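Local coordinates for protein transcriptional repressor (Vibrio fischeri, PDB 3KV1) that probably represses transcription as a SorC-family regulator, binding DNA and responding to a sugar-type effector through its putative sugar-binding domain, at residues Gly169-Pro173 and Lys174-Glu178; Phe194-Leu197 and Asp198-Ala202. All coordinates share one frame; numbering follows the deposited sequence.

Interaction 1: Gly169-Pro173 and Lys174-Glu178; sequences GFFTP and KEFVE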
ATOM      1  N   GLY A 169     -16.085  13.548  -1.967  1.00 43.06           N
ATOM      2  CA  GLY A 169     -16.802  13.539  -3.232  1.00 45.43           C
ATOM      3  C   GLY A 169     -17.270  12.182  -3.736  1.00 43.84           C
ATOM      4  O   GLY A 169     -17.663  12.038  -4.900  1.00 43.18           O
ATOM      5  N   PHE A 170     -17.254  11.178  -2.869  1.00 36.03           N
ATOM      6  CA  PHE A 170     -17.639   9.840  -3.310  1.00 34.05           C
ATOM      7  C   PHE A 170     -19.143   9.566  -3.124  1.00 33.40           C
ATOM      8  O   PHE A 170     -19.686   8.619  -3.703  1.00 31.98           O
ATOM      9  CB  PHE A 170     -16.793   8.774  -2.600  1.00 29.90           C
ATOM     10  CG  PHE A 170     -15.301   8.879  -2.874  1.00 28.37           C
ATOM     11  CD1 PHE A 170     -14.776   8.405  -4.061  1.00 28.31           C
ATOM     12  CD2 PHE A 170     -14.430   9.401  -1.914  1.00 35.51           C
ATOM     13  CE1 PHE A 170     -13.402   8.477  -4.317  1.00 31.42           C
ATOM     14  CE2 PHE A 170     -13.065   9.467  -2.153  1.00 36.68           C
ATOM     15  CZ  PHE A 170     -12.552   9.012  -3.357  1.00 34.57           C
ATOM     16  N   PHE A 171     -19.808  10.405  -2.337  1.00 29.33           N
ATOM     17  CA  PHE A 171     -21.204  10.173  -1.959  1.00 29.81           C
ATOM     18  C   PHE A 171     -21.804  11.566  -1.728  1.00 30.51           C
ATOM     19  O   PHE A 171     -21.142  12.428  -1.152  1.00 35.18           O
ATOM     20  CB  PHE A 171     -21.188   9.381  -0.648  1.00 34.38           C
ATOM     21  CG  PHE A 171     -22.428   8.567  -0.367  1.00 31.02           C
ATOM     22  CD1 PHE A 171     -22.986   7.731  -1.323  1.00 34.32           C
ATOM     23  CD2 PHE A 171     -22.975   8.575   0.911  1.00 31.33           C
ATOM     24  CE1 PHE A 171     -24.099   6.953  -1.019  1.00 37.11           C
ATOM     25  CE2 PHE A 171     -24.095   7.811   1.223  1.00 32.05           C
ATOM     26  CZ  PHE A 171     -24.655   6.998   0.263  1.00 33.32           C
ATOM     27  N   THR A 172     -23.039  11.806  -2.153  1.00 28.31           N
ATOM     28  CA  THR A 172     -23.637  13.130  -1.956  1.00 32.93           C
ATOM     29  C   THR A 172     -24.117  13.329  -0.504  1.00 32.85           C
ATOM     30  O   THR A 172     -24.461  12.372   0.175  1.00 31.84           O
ATOM     31  CB  THR A 172     -24.832  13.407  -2.921  1.00 35.51           C
ATOM     32  OG1 THR A 172     -25.953  12.611  -2.539  1.00 36.41           O
ATOM     33  CG2 THR A 172     -24.482  13.086  -4.371  1.00 36.86           C
ATOM     34  N   PRO A 173     -24.147  14.587  -0.033  1.00 31.76           N
ATOM     35  CA  PRO A 173     -24.753  14.878   1.276  1.00 31.77           C
ATOM     36  C   PRO A 173     -26.185  14.333   1.336  1.00 32.78           C
ATOM     37  O   PRO A 173     -26.612  13.777   2.350  1.00 33.88           O
ATOM     38  CB  PRO A 173     -24.769  16.418   1.320  1.00 37.10           C
ATOM     39  CG  PRO A 173     -23.603  16.822   0.422  1.00 39.12           C
ATOM     40  CD  PRO A 173     -23.565  15.784  -0.672  1.00 36.19           C
ATOM     41  N   LYS A 174     -26.932  14.512   0.251  1.00 29.52           N
ATOM     42  CA  LYS A 174     -28.302  14.006   0.189  1.00 28.38           C
ATOM     43  C   LYS A 174     -28.337  12.486   0.401  1.00 30.73           C
ATOM     44  O   LYS A 174     -29.129  11.985   1.205  1.00 34.55           O
ATOM     45  CB  LYS A 174     -28.955  14.393  -1.141  1.00 35.21           C
ATOM     46  CG  LYS A 174     -30.369  13.880  -1.329  1.00 35.88           C
ATOM     47  CD  LYS A 174     -30.968  14.439  -2.625  1.00 44.28           C
ATOM     48  CE  LYS A 174     -32.412  13.962  -2.860  1.00 44.64           C
ATOM     49  NZ  LYS A 174     -32.451  12.478  -3.032  1.00 46.04           N
ATOM     50  N   GLU A 175     -27.466  11.761  -0.303  1.00 30.95           N
ATOM     51  CA  GLU A 175     -27.369  10.304  -0.141  1.00 32.61           C
ATOM     52  C   GLU A 175     -27.005   9.907   1.294  1.00 33.41           C
ATOM     53  O   GLU A 175     -27.527   8.933   1.845  1.00 28.62           O
ATOM     54  CB  GLU A 175     -26.338   9.717  -1.133  1.00 33.39           C
ATOM     55  CG  GLU A 175     -26.795   9.787  -2.588  1.00 40.12           C
ATOM     56  CD  GLU A 175     -25.812   9.133  -3.562  1.00 46.95           C
ATOM     57  OE1 GLU A 175     -24.633   9.571  -3.658  1.00 44.01           O
ATOM     58  OE2 GLU A 175     -26.226   8.171  -4.235  1.00 55.22           O
ATOM     59  N   PHE A 176     -26.109  10.679   1.892  1.00 28.21           N
ATOM     60  CA  PHE A 176     -25.664  10.441   3.268  1.00 30.30           C
ATOM     61  C   PHE A 176     -26.799  10.561   4.296  1.00 32.67           C
ATOM     62  O   PHE A 176     -26.991   9.696   5.148  1.00 30.54           O
ATOM     63  CB  PHE A 176     -24.537  11.417   3.606  1.00 31.16           C
ATOM     64  CG  PHE A 176     -23.803  11.083   4.869  1.00 40.56           C
ATOM     65  CD1 PHE A 176     -22.816  10.106   4.868  1.00 47.33           C
ATOM     66  CD2 PHE A 176     -24.100  11.740   6.052  1.00 48.46           C
ATOM     67  CE1 PHE A 176     -22.132   9.792   6.029  1.00 50.79           C
ATOM     68  CE2 PHE A 176     -23.417  11.432   7.216  1.00 52.81           C
ATOM     69  CZ  PHE A 176     -22.439  10.456   7.203  1.00 53.95           C
ATOM     70  N   VAL A 177     -27.583  11.635   4.211  1.00 27.41           N
ATOM     71  CA  VAL A 177     -28.686  11.788   5.131  1.00 26.69           C
ATOM     72  C   VAL A 177     -29.680  10.675   4.898  1.00 28.72           C
ATOM     73  O   VAL A 177     -30.241  10.135   5.848  1.00 30.08           O
ATOM     74  CB  VAL A 177     -29.427  13.140   4.923  1.00 32.16           C
ATOM     75  CG1 VAL A 177     -30.736  13.126   5.691  1.00 37.45           C
ATOM     76  CG2 VAL A 177     -28.531  14.282   5.343  1.00 38.27           C
ATOM     77  N   GLU A 178     -29.889  10.318   3.630  1.00 30.90           N
ATOM     78  CA  GLU A 178     -30.822   9.239   3.291  1.00 31.55           C
ATOM     79  C   GLU A 178     -30.389   7.849   3.772  1.00 31.40           C
ATOM     80  O   GLU A 178     -31.227   7.042   4.144  1.00 30.11           O
ATOM     81  CB  GLU A 178     -31.135   9.237   1.797  1.00 32.40           C
ATOM     82  CG  GLU A 178     -32.107  10.366   1.458  1.00 38.37           C
ATOM     83  CD  GLU A 178     -32.194  10.696  -0.013  1.00 47.48           C
ATOM     84  OE1 GLU A 178     -31.613   9.945  -0.823  1.00 47.29           O
ATOM     85  OE2 GLU A 178     -32.844  11.729  -0.339  1.00 44.95           O
TER
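With Thr172 OG1 set between its own backbone N and carbonyl carbon (chi1 71°) and Glu175 CG turned to the side of its backbone N (chi1 -69°), each side chain reaches the other's backbone N and the pair forms a capping box at the start of helix 173-181. Glu175 N donates to Thr172 OG1 at 2.8 Å, which makes Thr172 the N-cap. In return, Thr172 N gives a nearly straight bond (177°) of 3.1 Å to Glu175 OE1, whose anti lone pair, away from OE2, receives it. That other oxygen forms a salt bridge with Arg209, so each carboxylate oxygen has a partner, which should restrain its rotation. Two backbone bonds start the helix, Phe176 N to Thr172 O at 2.9 Å and Val177 N to Pro173 O at 3.0 Å. Along the first turn, from Lys174 to Glu178, NZ of Lys174 meets the syn lone pair of OE2 of Glu178 in a salt bridge of 2.8 Å. Phe171, next to the cap, is buried and also packs on Leu205 and Met206. Over one face of its ring, displaced toward the rim, sits Glu175 CB, 3.6 Å from the ring centroid in a CH-pi contact.

Interaction 2: Phe194-Leu197 and Asp198-Ala202; sequences FFKL and DGTDA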
ATOM      1  N   PHE A 194     -21.728  -1.280   7.519  1.00 21.58           N
ATOM      2  CA  PHE A 194     -22.649  -0.352   8.170  1.00 21.47           C
ATOM      3  C   PHE A 194     -23.823  -1.149   8.723  1.00 25.43           C
ATOM      4  O   PHE A 194     -24.217  -2.174   8.143  1.00 26.81           O
ATOM      5  CB  PHE A 194     -23.119   0.655   7.100  1.00 25.63           C
ATOM      6  CG  PHE A 194     -21.968   1.311   6.385  1.00 25.37           C
ATOM      7  CD1 PHE A 194     -21.312   2.383   6.967  1.00 28.66           C
ATOM      8  CD2 PHE A 194     -21.484   0.799   5.185  1.00 27.70           C
ATOM      9  CE1 PHE A 194     -20.188   2.965   6.351  1.00 31.09           C
ATOM     10  CE2 PHE A 194     -20.350   1.352   4.553  1.00 28.62           C
ATOM     11  CZ  PHE A 194     -19.706   2.439   5.129  1.00 29.71           C
ATOM     12  N   PHE A 195     -24.390  -0.690   9.828  1.00 21.80           N
ATOM     13  CA  PHE A 195     -25.470  -1.439  10.464  1.00 27.18           C
ATOM     14  C   PHE A 195     -26.584  -0.536  11.003  1.00 23.85           C
ATOM     15  O   PHE A 195     -26.387   0.674  11.201  1.00 27.11           O
ATOM     16  CB  PHE A 195     -24.886  -2.247  11.611  1.00 22.88           C
ATOM     17  CG  PHE A 195     -24.016  -1.439  12.528  1.00 26.03           C
ATOM     18  CD1 PHE A 195     -22.627  -1.381  12.328  1.00 28.50           C
ATOM     19  CD2 PHE A 195     -24.579  -0.710  13.576  1.00 23.60           C
ATOM     20  CE1 PHE A 195     -21.819  -0.628  13.152  1.00 27.91           C
ATOM     21  CE2 PHE A 195     -23.770   0.054  14.413  1.00 24.27           C
ATOM     22  CZ  PHE A 195     -22.370   0.095  14.203  1.00 24.70           C
ATOM     23  N   LYS A 196     -27.736  -1.146  11.300  1.00 27.58           N
ATOM     24  CA  LYS A 196     -28.864  -0.443  11.890  1.00 26.88           C
ATOM     25  C   LYS A 196     -28.830  -0.614  13.394  1.00 32.54           C
ATOM     26  O   LYS A 196     -28.019  -1.383  13.942  1.00 26.83           O
ATOM     27  CB  LYS A 196     -30.181  -0.994  11.334  1.00 29.84           C
ATOM     28  CG  LYS A 196     -30.187  -1.065   9.834  1.00 34.73           C
ATOM     29  CD  LYS A 196     -31.575  -1.349   9.278  1.00 45.94           C
ATOM     30  CE  LYS A 196     -32.310  -2.388  10.110  1.00 56.18           C
ATOM     31  NZ  LYS A 196     -33.721  -2.615   9.640  1.00 64.60           N
ATOM     32  N   LEU A 197     -29.696   0.116  14.074  1.00 27.25           N
ATOM     33  CA  LEU A 197     -29.691   0.055  15.535  1.00 31.39           C
ATOM     34  C   LEU A 197     -30.032  -1.343  16.062  1.00 28.57           C
ATOM     35  O   LEU A 197     -29.545  -1.736  17.131  1.00 31.09           O
ATOM     36  CB  LEU A 197     -30.604   1.128  16.131  1.00 28.49           C
ATOM     37  CG  LEU A 197     -30.702   1.172  17.662  1.00 31.61           C
ATOM     38  CD1 LEU A 197     -29.371   1.427  18.337  1.00 30.49           C
ATOM     39  CD2 LEU A 197     -31.739   2.245  18.056  1.00 37.82           C
ATOM     40  N   ASP A 198     -30.813  -2.103  15.289  1.00 26.13           N
ATOM     41  CA  ASP A 198     -31.190  -3.462  15.684  1.00 29.32           C
ATOM     42  C   ASP A 198     -30.135  -4.528  15.303  1.00 28.55           C
ATOM     43  O   ASP A 198     -30.320  -5.721  15.573  1.00 33.24           O
ATOM     44  CB  ASP A 198     -32.598  -3.846  15.170  1.00 28.46           C
ATOM     45  CG  ASP A 198     -32.664  -4.022  13.662  1.00 35.31           C
ATOM     46  OD1 ASP A 198     -31.623  -3.969  12.965  1.00 33.41           O
ATOM     47  OD2 ASP A 198     -33.778  -4.229  13.151  1.00 40.22           O
ATOM     48  N   GLY A 199     -29.031  -4.095  14.689  1.00 26.25           N
ATOM     49  CA  GLY A 199     -27.921  -4.991  14.415  1.00 29.69           C
ATOM     50  C   GLY A 199     -28.008  -5.725  13.089  1.00 34.72           C
ATOM     51  O   GLY A 199     -27.137  -6.520  12.750  1.00 37.45           O
ATOM     52  N   THR A 200     -29.072  -5.485  12.336  1.00 33.40           N
ATOM     53  CA  THR A 200     -29.173  -6.076  11.016  1.00 37.94           C
ATOM     54  C   THR A 200     -28.346  -5.246  10.025  1.00 47.52           C
ATOM     55  O   THR A 200     -28.063  -4.063  10.261  1.00 42.36           O
ATOM     56  CB  THR A 200     -30.640  -6.289  10.569  1.00 45.49           C
ATOM     57  OG1 THR A 200     -31.364  -5.059  10.641  1.00 44.74           O
ATOM     58  CG2 THR A 200     -31.334  -7.299  11.485  1.00 48.62           C
ATOM     59  N   ASP A 201     -27.880  -5.903   8.967  1.00 56.24           N
ATOM     60  CA  ASP A 201     -27.228  -5.212   7.865  1.00 70.19           C
ATOM     61  C   ASP A 201     -28.301  -4.514   7.065  1.00 73.42           C
ATOM     62  O   ASP A 201     -29.255  -5.141   6.615  1.00 76.30           O
ATOM     63  CB  ASP A 201     -26.510  -6.199   6.941  1.00 80.80           C
ATOM     64  CG  ASP A 201     -25.380  -6.921   7.627  1.00 87.84           C
ATOM     65  OD1 ASP A 201     -24.976  -6.470   8.722  1.00 91.42           O
ATOM     66  OD2 ASP A 201     -24.897  -7.936   7.068  1.00 89.14           O
ATOM     67  N   ALA A 202     -28.164  -3.211   6.897  1.00 73.83           N
ATOM     68  CA  ALA A 202     -29.098  -2.517   6.043  1.00 75.98           C
ATOM     69  C   ALA A 202     -28.503  -2.470   4.658  1.00 72.42           C
ATOM     70  O   ALA A 202     -27.356  -2.071   4.487  1.00 75.04           O
ATOM     71  CB  ALA A 202     -29.362  -1.117   6.554  1.00 79.83           C
TER
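Two backbone hydrogen bonds join Lys196 to the residues that follow it. Gly199 N donates to Lys196 O at 3.0 Å, approaching from well above the carbonyl plane, and closes a type I turn over Lys196-Gly199. The chain then doubles back, and Lys196 N gives a nearly straight bond to Thr200 O, 3.1 Å long. A side chain tightens the same corner: Thr200 N donates to Asp198 OD1 at 3.0 Å, from above the carboxylate plane, in an Asx turn. With CG between its backbone N and carbonyl carbon (chi1 70°), Asp198 brings OD1 to the amide of Thr200. Here strand 193-196, antiparallel to strand 185-189, gives way to the loop leading toward helix 215-219. Phe195 pairs through its backbone with Val186 and Gly187. The charged contact is looser. Lys196 and Asp198 lie side by side and point the same way, but NZ of Lys196 remains 3.9 Å from OD2 of Asp198, a long salt bridge. Apolar contact falls to the lysine's aliphatic stem: CG and CD of Lys196 lie against the methyl of Ala202. That residue is poorly ordered, and its CB lies 3.4 Å from Lys196 CG, a tight approach for two carbons. Leu197 O accepts a hydrogen bond from Arg242, while Phe194 O is buried without a polar partner.

How the interactions relate
Interactions 1 and 2 follow in series along the chain, the helix start at 169-178 coming before the strand end and turn at 194-202. Their centres are 18 Å apart and their nearest atoms about 7 Å, so they do not touch. The continuation of the loop beyond Ala202 provides a common neighbour: Met206 packs against Phe171 in interaction 1 and against Phe194 in interaction 2. Between the two in sequence runs strand 185-189, which pairs with strand 193-196. Interaction 2 is the nearer to the centre of the chain, 15 Å against 22 Å. A glycerol, probably from the crystallisation liquor, lies about 4 Å from the Thr200 side chain.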